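Local coordinates for protein putative mandelate racemase (Zymomonas mobilis, PDB 2OX4) that probably acts as a magnesium-dependent lyase, likely a dehydratase, of the mandelate racemase branch of the enolase superfamily, at residues F68-I73 against I100-I105. Residues are numbered along the deposited sequence; the frame is centred on the assembly and turned at random.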
loop_
_atom_site.group_PDB
_atom_site.type_symbol
_atom_site.label_atom_id
_atom_site.label_comp_id
_atom_site.label_asym_id
_atom_site.label_seq_id
_atom_site.Cartn_x
_atom_site.Cartn_y
_atom_site.Cartn_z
ATOM N N PHE C 68 -9.796 -30.035 -31.545
ATOM C CA PHE C 68 -9.031 -30.498 -30.381
ATOM C C PHE C 68 -8.020 -29.478 -29.859
ATOM O O PHE C 68 -7.601 -29.559 -28.703
ATOM C CB PHE C 68 -8.338 -31.839 -30.644
ATOM C CG PHE C 68 -9.211 -33.019 -30.318
ATOM C CD1 PHE C 68 -10.291 -33.340 -31.134
ATOM C CD2 PHE C 68 -8.991 -33.764 -29.165
ATOM C CE1 PHE C 68 -11.126 -34.413 -30.821
ATOM C CE2 PHE C 68 -9.819 -34.843 -28.847
ATOM C CZ PHE C 68 -10.888 -35.161 -29.682
ATOM N N ASN C 69 -7.642 -28.522 -30.707
ATOM C CA ASN C 69 -6.646 -27.505 -30.324
ATOM C C ASN C 69 -7.299 -26.319 -29.634
ATOM O O ASN C 69 -7.161 -25.179 -30.066
ATOM C CB ASN C 69 -5.839 -27.056 -31.548
ATOM C CG ASN C 69 -4.888 -28.132 -32.028
ATOM O OD1 ASN C 69 -4.476 -28.993 -31.250
ATOM N ND2 ASN C 69 -4.541 -28.100 -33.311
ATOM N N THR C 70 -8.034 -26.593 -28.560
ATOM C CA THR C 70 -8.796 -25.541 -27.894
ATOM C C THR C 70 -7.897 -24.455 -27.293
ATOM O O THR C 70 -8.252 -23.294 -27.351
ATOM C CB THR C 70 -9.736 -26.075 -26.813
ATOM O OG1 THR C 70 -9.081 -27.115 -26.077
ATOM C CG2 THR C 70 -11.044 -26.583 -27.428
ATOM N N GLU C 71 -6.737 -24.824 -26.757
ATOM C CA GLU C 71 -5.821 -23.819 -26.181
ATOM C C GLU C 71 -5.287 -22.855 -27.238
ATOM O O GLU C 71 -5.337 -21.625 -27.064
ATOM C CB GLU C 71 -4.661 -24.485 -25.414
ATOM C CG GLU C 71 -5.067 -25.139 -24.096
ATOM C CD GLU C 71 -5.492 -24.136 -23.004
ATOM O OE1 GLU C 71 -5.032 -22.970 -23.011
ATOM O OE2 GLU C 71 -6.273 -24.532 -22.126
ATOM N N ALA C 72 -4.817 -23.412 -28.350
ATOM C CA ALA C 72 -4.255 -22.604 -29.438
ATOM C C ALA C 72 -5.320 -21.733 -30.087
ATOM O O ALA C 72 -5.056 -20.584 -30.441
ATOM C CB ALA C 72 -3.592 -23.495 -30.496
ATOM N N ILE C 73 -6.517 -22.282 -30.270
ATOM C CA ILE C 73 -7.572 -21.503 -30.895
ATOM C C ILE C 73 -8.001 -20.346 -29.968
ATOM O O ILE C 73 -8.193 -19.230 -30.434
ATOM C CB ILE C 73 -8.785 -22.370 -31.309
ATOM C CG1 ILE C 73 -8.393 -23.355 -32.436
ATOM C CG2 ILE C 73 -9.946 -21.466 -31.766
ATOM C CD1 ILE C 73 -9.395 -24.513 -32.610
ATOM N N ILE C 100 -17.271 -23.834 -26.366
ATOM C CA ILE C 100 -18.266 -24.815 -25.923
ATOM C C ILE C 100 -18.493 -25.876 -27.032
ATOM O O ILE C 100 -18.469 -27.088 -26.760
ATOM C CB ILE C 100 -19.597 -24.125 -25.500
ATOM C CG1 ILE C 100 -19.384 -23.259 -24.243
ATOM C CG2 ILE C 100 -20.707 -25.184 -25.222
ATOM C CD1 ILE C 100 -20.518 -22.224 -23.978
ATOM N N ALA C 101 -18.669 -25.419 -28.269
ATOM C CA ALA C 101 -18.881 -26.333 -29.408
ATOM C C ALA C 101 -17.668 -27.253 -29.656
ATOM O O ALA C 101 -17.830 -28.437 -29.993
ATOM C CB ALA C 101 -19.215 -25.549 -30.652
ATOM N N PHE C 102 -16.458 -26.724 -29.478
ATOM C CA PHE C 102 -15.259 -27.558 -29.602
ATOM C C PHE C 102 -15.221 -28.689 -28.573
ATOM O O PHE C 102 -14.909 -29.839 -28.923
ATOM C CB PHE C 102 -13.978 -26.724 -29.485
ATOM C CG PHE C 102 -13.877 -25.605 -30.482
ATOM C CD1 PHE C 102 -13.184 -24.445 -30.150
ATOM C CD2 PHE C 102 -14.458 -25.705 -31.748
ATOM C CE1 PHE C 102 -13.078 -23.394 -31.050
ATOM C CE2 PHE C 102 -14.369 -24.646 -32.662
ATOM C CZ PHE C 102 -13.672 -23.494 -32.317
ATOM N N TRP C 103 -15.532 -28.372 -27.316
ATOM C CA TRP C 103 -15.559 -29.401 -26.282
ATOM C C TRP C 103 -16.672 -30.429 -26.548
ATOM O O TRP C 103 -16.462 -31.620 -26.335
ATOM C CB TRP C 103 -15.670 -28.804 -24.880
ATOM C CG TRP C 103 -14.364 -28.191 -24.380
ATOM C CD1 TRP C 103 -13.981 -26.882 -24.468
ATOM C CD2 TRP C 103 -13.292 -28.879 -23.723
ATOM N NE1 TRP C 103 -12.733 -26.712 -23.897
ATOM C CE2 TRP C 103 -12.294 -27.921 -23.427
ATOM C CE3 TRP C 103 -13.084 -30.212 -23.343
ATOM C CZ2 TRP C 103 -11.100 -28.257 -22.777
ATOM C CZ3 TRP C 103 -11.897 -30.547 -22.698
ATOM C CH2 TRP C 103 -10.917 -29.575 -22.426
ATOM N N ASP C 104 -17.823 -29.961 -27.034
ATOM C CA ASP C 104 -18.893 -30.856 -27.505
ATOM C C ASP C 104 -18.343 -31.834 -28.547
ATOM O O ASP C 104 -18.521 -33.054 -28.416
ATOM C CB ASP C 104 -20.062 -30.033 -28.060
ATOM C CG ASP C 104 -21.355 -30.836 -28.190
ATOM O OD1 ASP C 104 -21.512 -31.869 -27.506
ATOM O OD2 ASP C 104 -22.235 -30.399 -28.968
ATOM N N ILE C 105 -17.632 -31.316 -29.558
ATOM C CA ILE C 105 -17.007 -32.177 -30.581
ATOM C C ILE C 105 -16.048 -33.207 -29.979
ATOM O O ILE C 105 -16.109 -34.396 -30.324
ATOM C CB ILE C 105 -16.312 -31.347 -31.701
ATOM C CG1 ILE C 105 -17.370 -30.676 -32.587
ATOM C CG2 ILE C 105 -15.338 -32.219 -32.519
ATOM C CD1 ILE C 105 -16.870 -29.452 -33.352
#
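In the N-terminal capping domain of this enolase-superfamily fold, the first turn of helix 70-79 packs against the middle of helix 89-110, and Thr-70 and Ile-73 meet Phe-102 and Trp-103 in an interface built from apolar contacts. Thr-70 shows how a small branched residue can fit between two larger neighbours: its methyl sits between the root of the Phe-102 side chain and the face of the Trp-103 five-membered ring. Thr-70 CG2 lies 3.6 Å from Phe-102 CB. Toward the indole the same methyl makes a CH-pi contact over one face, 4.3 Å from the centroid of the five-membered ring and 27° off its normal. The torsion explains this division of labour: with chi1 at 41°, CG2 lies opposite the carbonyl carbon and enters this gap, while OG1 is hydrogen-bonded to Lys-106, one turn beyond Phe-102. One turn on from Thr-70, the side chains of Ile-73 and Phe-102 reach toward each other from their own helices. Ile-73 CG2 reaches Phe-102 CE1 at 3.7 Å, and CD1 lies over a face of that ring. The indole is fixed further by a hydrogen bond from Trp-103 NE1 to Thr-298 OG1, a cation-pi contact with Lys-106 and an edge-to-face contact with Phe-297. Helix 296-309 thus adjoins the pair on the Trp-103 side, while Ala-101 and Ile-105 settle helix 89-110 on strand 24-30 of the antiparallel sheet.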